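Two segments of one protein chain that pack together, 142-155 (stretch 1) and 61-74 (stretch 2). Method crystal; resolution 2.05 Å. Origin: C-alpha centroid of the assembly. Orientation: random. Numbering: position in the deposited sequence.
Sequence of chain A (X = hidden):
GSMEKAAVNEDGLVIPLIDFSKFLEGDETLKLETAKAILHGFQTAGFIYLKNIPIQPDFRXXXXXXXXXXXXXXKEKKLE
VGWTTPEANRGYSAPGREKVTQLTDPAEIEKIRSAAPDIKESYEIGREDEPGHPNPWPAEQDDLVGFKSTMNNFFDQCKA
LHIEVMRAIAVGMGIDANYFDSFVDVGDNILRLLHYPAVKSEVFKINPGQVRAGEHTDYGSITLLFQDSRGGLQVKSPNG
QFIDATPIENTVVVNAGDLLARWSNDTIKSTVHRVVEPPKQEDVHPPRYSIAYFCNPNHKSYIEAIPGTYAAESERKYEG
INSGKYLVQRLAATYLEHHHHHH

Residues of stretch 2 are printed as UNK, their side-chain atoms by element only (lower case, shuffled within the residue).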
# COMPACT_ATOMS: atom_id res chain seq x y z
N ASP A 142 11.09 18.66 -20.39
CA ASP A 142 11.28 19.57 -19.26
C ASP A 142 11.46 18.71 -18.00
O ASP A 142 12.27 17.78 -18.01
CB ASP A 142 10.09 20.54 -19.15
CG ASP A 142 9.87 21.34 -20.41
OD1 ASP A 142 10.83 21.98 -20.90
OD2 ASP A 142 8.72 21.35 -20.92
N ASP A 143 10.70 18.99 -16.94
CA ASP A 143 10.93 18.38 -15.63
C ASP A 143 10.70 16.86 -15.59
O ASP A 143 11.15 16.20 -14.65
CB ASP A 143 10.06 19.06 -14.56
CG ASP A 143 10.72 20.29 -13.95
OD1 ASP A 143 11.84 20.66 -14.38
OD2 ASP A 143 10.13 20.88 -13.02
N LEU A 144 10.01 16.32 -16.59
CA LEU A 144 9.72 14.88 -16.61
C LEU A 144 10.77 14.04 -17.36
O LEU A 144 10.58 12.84 -17.54
CB LEU A 144 8.32 14.61 -17.17
CG LEU A 144 7.22 14.69 -16.11
CD1 LEU A 144 6.84 16.14 -15.83
CD2 LEU A 144 6.01 13.88 -16.52
N VAL A 145 11.87 14.66 -17.78
CA VAL A 145 12.99 13.91 -18.34
C VAL A 145 13.59 13.09 -17.20
O VAL A 145 14.02 13.64 -16.20
CB VAL A 145 14.06 14.82 -18.97
CG1 VAL A 145 15.27 14.00 -19.41
CG2 VAL A 145 13.48 15.58 -20.15
N GLY A 146 13.59 11.77 -17.36
CA GLY A 146 14.07 10.85 -16.33
C GLY A 146 12.96 10.20 -15.53
O GLY A 146 13.22 9.34 -14.70
N PHE A 147 11.71 10.62 -15.77
CA PHE A 147 10.56 10.10 -15.03
C PHE A 147 10.44 8.58 -15.13
O PHE A 147 10.33 7.90 -14.11
CB PHE A 147 9.25 10.75 -15.50
CG PHE A 147 8.03 10.27 -14.74
CD1 PHE A 147 7.70 10.82 -13.52
CD2 PHE A 147 7.23 9.26 -15.26
CE1 PHE A 147 6.59 10.38 -12.81
CE2 PHE A 147 6.11 8.81 -14.56
CZ PHE A 147 5.79 9.37 -13.34
N LYS A 148 10.45 8.06 -16.36
CA LYS A 148 10.29 6.63 -16.57
C LYS A 148 11.42 5.82 -15.94
O LYS A 148 11.17 4.84 -15.24
CB LYS A 148 10.20 6.29 -18.06
CG LYS A 148 10.05 4.80 -18.34
CD LYS A 148 10.41 4.42 -19.77
CE LYS A 148 9.22 4.54 -20.70
NZ LYS A 148 9.62 4.34 -22.12
N SER A 149 12.66 6.23 -16.21
CA SER A 149 13.83 5.50 -15.72
C SER A 149 13.90 5.47 -14.20
O SER A 149 14.29 4.47 -13.61
CB SER A 149 15.11 6.11 -16.29
OG SER A 149 15.19 7.49 -15.99
N THR A 150 13.52 6.58 -13.57
CA THR A 150 13.44 6.67 -12.12
C THR A 150 12.41 5.69 -11.55
O THR A 150 12.72 4.93 -10.63
CB THR A 150 13.08 8.11 -11.68
OG1 THR A 150 14.14 9.00 -12.06
CG2 THR A 150 12.87 8.19 -10.17
N MET A 151 11.20 5.72 -12.10
CA MET A 151 10.10 4.90 -11.59
C MET A 151 10.28 3.41 -11.86
O MET A 151 9.91 2.59 -11.02
CB MET A 151 8.76 5.39 -12.17
CG MET A 151 8.36 6.77 -11.69
SD MET A 151 8.28 6.86 -9.89
CE MET A 151 8.38 8.63 -9.62
N ASN A 152 10.84 3.06 -13.01
CA ASN A 152 11.16 1.65 -13.30
C ASN A 152 12.25 1.11 -12.37
O ASN A 152 12.16 -0.03 -11.91
CB ASN A 152 11.58 1.47 -14.76
CG ASN A 152 10.39 1.44 -15.71
OD1 ASN A 152 9.26 1.17 -15.30
ND2 ASN A 152 10.65 1.70 -16.98
N ASN A 153 13.26 1.93 -12.11
CA ASN A 153 14.30 1.60 -11.14
C ASN A 153 13.69 1.38 -9.76
O ASN A 153 13.94 0.36 -9.12
CB ASN A 153 15.34 2.73 -11.08
CG ASN A 153 16.56 2.39 -10.24
OD1 ASN A 153 16.64 1.33 -9.63
ND2 ASN A 153 17.52 3.30 -10.21
N PHE A 154 12.86 2.32 -9.33
CA PHE A 154 12.18 2.20 -8.04
C PHE A 154 11.29 0.97 -7.98
O PHE A 154 11.29 0.25 -6.98
CB PHE A 154 11.37 3.46 -7.74
CG PHE A 154 10.85 3.53 -6.33
CD1 PHE A 154 11.73 3.68 -5.26
CD2 PHE A 154 9.49 3.45 -6.07
CE1 PHE A 154 11.26 3.74 -3.96
CE2 PHE A 154 9.01 3.52 -4.77
CZ PHE A 154 9.90 3.67 -3.72
N PHE A 155 10.54 0.71 -9.05
CA PHE A 155 9.68 -0.48 -9.14
C PHE A 155 10.47 -1.76 -8.86
O PHE A 155 10.04 -2.60 -8.06
CB PHE A 155 9.02 -0.55 -10.53
CG PHE A 155 7.99 -1.64 -10.66
CD1 PHE A 155 8.37 -2.95 -10.92
CD2 PHE A 155 6.63 -1.36 -10.56
CE1 PHE A 155 7.42 -3.96 -11.04
CE2 PHE A 155 5.68 -2.36 -10.68
CZ PHE A 155 6.08 -3.66 -10.93
N UNK A 61 14.20 10.12 -1.85
CA UNK A 61 13.96 11.56 -1.93
C UNK A 61 13.81 12.01 -3.39
O UNK A 61 12.90 12.78 -3.73
o UNK A 61 16.07 15.66 -0.32
c UNK A 61 14.76 13.74 -0.85
o UNK A 61 16.66 13.75 0.61
c UNK A 61 15.91 14.43 -0.14
c UNK A 61 15.10 12.32 -1.25
N UNK A 62 14.69 11.52 -4.25
CA UNK A 62 14.63 11.78 -5.69
C UNK A 62 13.33 11.26 -6.31
O UNK A 62 12.69 11.95 -7.10
c UNK A 62 15.85 12.22 -9.86
n UNK A 62 15.73 10.91 -10.05
c UNK A 62 15.85 11.15 -6.39
c UNK A 62 15.81 11.24 -7.88
n UNK A 62 15.90 12.44 -8.56
c UNK A 62 15.70 10.28 -8.83
N UNK A 63 12.93 10.05 -5.93
CA UNK A 63 11.68 9.45 -6.43
C UNK A 63 10.48 10.32 -6.05
O UNK A 63 9.61 10.58 -6.89
c UNK A 63 12.53 7.09 -6.61
c UNK A 63 11.51 8.00 -5.94
c UNK A 63 10.10 7.48 -6.19
N UNK A 64 10.44 10.78 -4.80
CA UNK A 64 9.38 11.70 -4.35
C UNK A 64 9.38 13.02 -5.11
O UNK A 64 8.32 13.52 -5.49
c UNK A 64 6.74 10.46 -0.71
c UNK A 64 7.27 9.21 -0.43
c UNK A 64 8.71 11.00 -1.99
c UNK A 64 7.47 11.35 -1.49
c UNK A 64 8.50 8.85 -0.93
c UNK A 64 9.22 9.74 -1.70
c UNK A 64 9.49 11.97 -2.84
N UNK A 65 10.56 13.59 -5.33
CA UNK A 65 10.69 14.81 -6.14
C UNK A 65 10.19 14.59 -7.57
O UNK A 65 9.53 15.46 -8.15
c UNK A 65 12.14 15.29 -6.18
o UNK A 65 11.84 16.50 -4.12
n UNK A 65 13.90 15.71 -4.55
c UNK A 65 12.61 15.88 -4.85
N UNK A 66 10.52 13.43 -8.14
CA UNK A 66 10.08 13.07 -9.48
C UNK A 66 8.56 12.90 -9.54
O UNK A 66 7.92 13.33 -10.50
c UNK A 66 10.49 11.50 -11.42
o UNK A 66 12.20 11.92 -9.78
c UNK A 66 10.78 11.78 -9.96
N UNK A 67 7.99 12.30 -8.50
CA UNK A 67 6.54 12.15 -8.39
C UNK A 67 5.85 13.51 -8.30
O UNK A 67 4.84 13.74 -8.97
c UNK A 67 6.17 11.32 -7.15
o UNK A 67 4.77 11.29 -6.95
N UNK A 68 6.40 14.39 -7.47
CA UNK A 68 5.89 15.76 -7.34
C UNK A 68 5.89 16.49 -8.69
O UNK A 68 4.99 17.26 -8.98
c UNK A 68 6.69 16.54 -6.31
N UNK A 69 6.90 16.22 -9.51
CA UNK A 69 6.99 16.82 -10.84
C UNK A 69 5.89 16.30 -11.78
O UNK A 69 5.39 17.06 -12.60
c UNK A 69 8.38 16.60 -11.45
c UNK A 69 10.85 17.06 -11.24
n UNK A 69 13.24 17.76 -11.18
c UNK A 69 11.90 17.89 -10.53
c UNK A 69 9.45 17.47 -10.81
N UNK A 70 5.51 15.03 -11.65
CA UNK A 70 4.41 14.51 -12.44
C UNK A 70 3.09 15.19 -12.10
O UNK A 70 2.34 15.58 -12.99
c UNK A 70 1.88 11.63 -14.91
c UNK A 70 3.02 12.10 -14.28
c UNK A 70 1.79 12.36 -12.25
c UNK A 70 2.99 12.47 -12.94
c UNK A 70 0.70 11.52 -14.20
c UNK A 70 4.23 13.00 -12.27
c UNK A 70 0.65 11.89 -12.87
N UNK A 71 2.79 15.32 -10.81
CA UNK A 71 1.49 15.86 -10.40
C UNK A 71 1.37 17.37 -10.66
O UNK A 71 0.26 17.89 -10.73
c UNK A 71 0.36 11.32 -8.41
c UNK A 71 1.52 11.86 -7.90
c UNK A 71 0.90 14.03 -8.74
c UNK A 71 -0.54 12.13 -9.09
c UNK A 71 -0.26 13.47 -9.25
c UNK A 71 1.19 15.50 -8.94
c UNK A 71 1.80 13.21 -8.07
N UNK A 72 2.51 18.04 -10.84
CA UNK A 72 2.54 19.44 -11.27
C UNK A 72 2.18 19.63 -12.75
O UNK A 72 1.95 20.76 -13.19
c UNK A 72 3.91 20.06 -11.00
c UNK A 72 5.64 21.66 -7.96
c UNK A 72 5.53 20.97 -9.31
n UNK A 72 7.00 22.23 -7.74
c UNK A 72 4.12 20.45 -9.55
N UNK A 73 2.15 18.54 -13.52
CA UNK A 73 1.65 18.59 -14.91
C UNK A 73 0.24 19.16 -14.98
O UNK A 73 -0.55 19.00 -14.04
c UNK A 73 3.90 17.61 -16.71
c UNK A 73 2.92 15.30 -16.57
c UNK A 73 1.65 17.18 -15.54
c UNK A 73 2.62 16.79 -16.66
N UNK A 74 -0.09 19.82 -16.11
CA UNK A 74 -1.45 20.31 -16.30
C UNK A 74 -2.46 19.17 -16.41
O UNK A 74 -2.12 18.09 -16.90
c UNK A 74 -0.15 20.65 -18.29
c UNK A 74 0.79 20.15 -17.24
c UNK A 74 -1.38 21.11 -17.60

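Position 61 carries three carbons, the third bonded to two oxygens; this carboxylate on a two-carbon stem is Glu61, and it stays out of reach of stretch 1. At position 62 one carbon leads to a five-membered ring of three carbons and two nitrogens, an imidazole, so the residue is His62. Its NE2 donates to Thr150 OG1 at 3.2 Å, with an N-H...acceptor angle of 137°, and the oxygen lies near the ring plane, where a ring nitrogen can reach it.

Position 63 has one carbon bearing two more, and its CA-to-CB bond points toward stretch 1: Val63. CG1 sits 4.1 Å from the centroid of the Phe154 ring and 12° off the ring normal, a CH-pi contact over the face, while CG2 lies 3.7 Å from Thr150 CG2. Position 64 shows one carbon and a six-carbon ring without oxygen, hence Phe64; its CB points away and no atom comes within contact distance. Position 65 has two carbons, the second holding one oxygen and one nitrogen. This amide is Asn65, whose end leads away from stretch 1.

At position 66 one carbon carries an oxygen and a carbon, which identifies Thr66. Its OG1 donates to the backbone O of His62 at 2.7 Å, satisfying the hydroxyl within its own helix, and its CG2 approaches Phe147 CD1 at 3.6 Å. Position 67 has one carbon and one oxygen: Ser67, whose backbone N is 3.9 Å from Met151 CE. The single carbon at position 68 makes Ala68, out of reach.

Four carbons in a row ending in nitrogen mark position 69 as Lys69. Its CD packs 3.5 Å from the backbone O of Asp143, but NZ remains 4.5 Å from Asp143 OD1, beyond a salt bridge. Position 70 again has one carbon and a six-carbon ring, Phe70; the Phe147 CE1 to Phe70 CB distance is 3.6 Å. The two rings, with centroids 5.5 Å apart and planes at 26°, are slid so that they barely overlap. The same composition at position 71 gives Phe71, which does not reach stretch 1.

Position 72, four carbons and a terminal nitrogen, is Lys72, which makes no contact here. Position 73 has four carbons forked at the second, Leu73, and its CD2 meets Leu144 CD2 at 3.4 Å. Three carbons closing onto the backbone nitrogen make position 74 Pro74, also out of reach.

The helices cross at -133°, with axes 10.1 Å apart at closest approach, and the two stretches pair in opposing order: Asp143 with Lys69, Phe147 with Thr66, Thr150 with Val63. Positions 63, 66 and 70 all point toward stretch 1, a helical spacing that aligns one face for packing. The contact buries 644 Å² and is mostly apolar. Its one hydrogen bond across the stretches engages Thr150 OG1, which itself donates to Gly146 O at 2.8 Å, so this hydroxyl links the helix start to His62.

Stretch 2 61-74: EHVFNTSAKFFKLP
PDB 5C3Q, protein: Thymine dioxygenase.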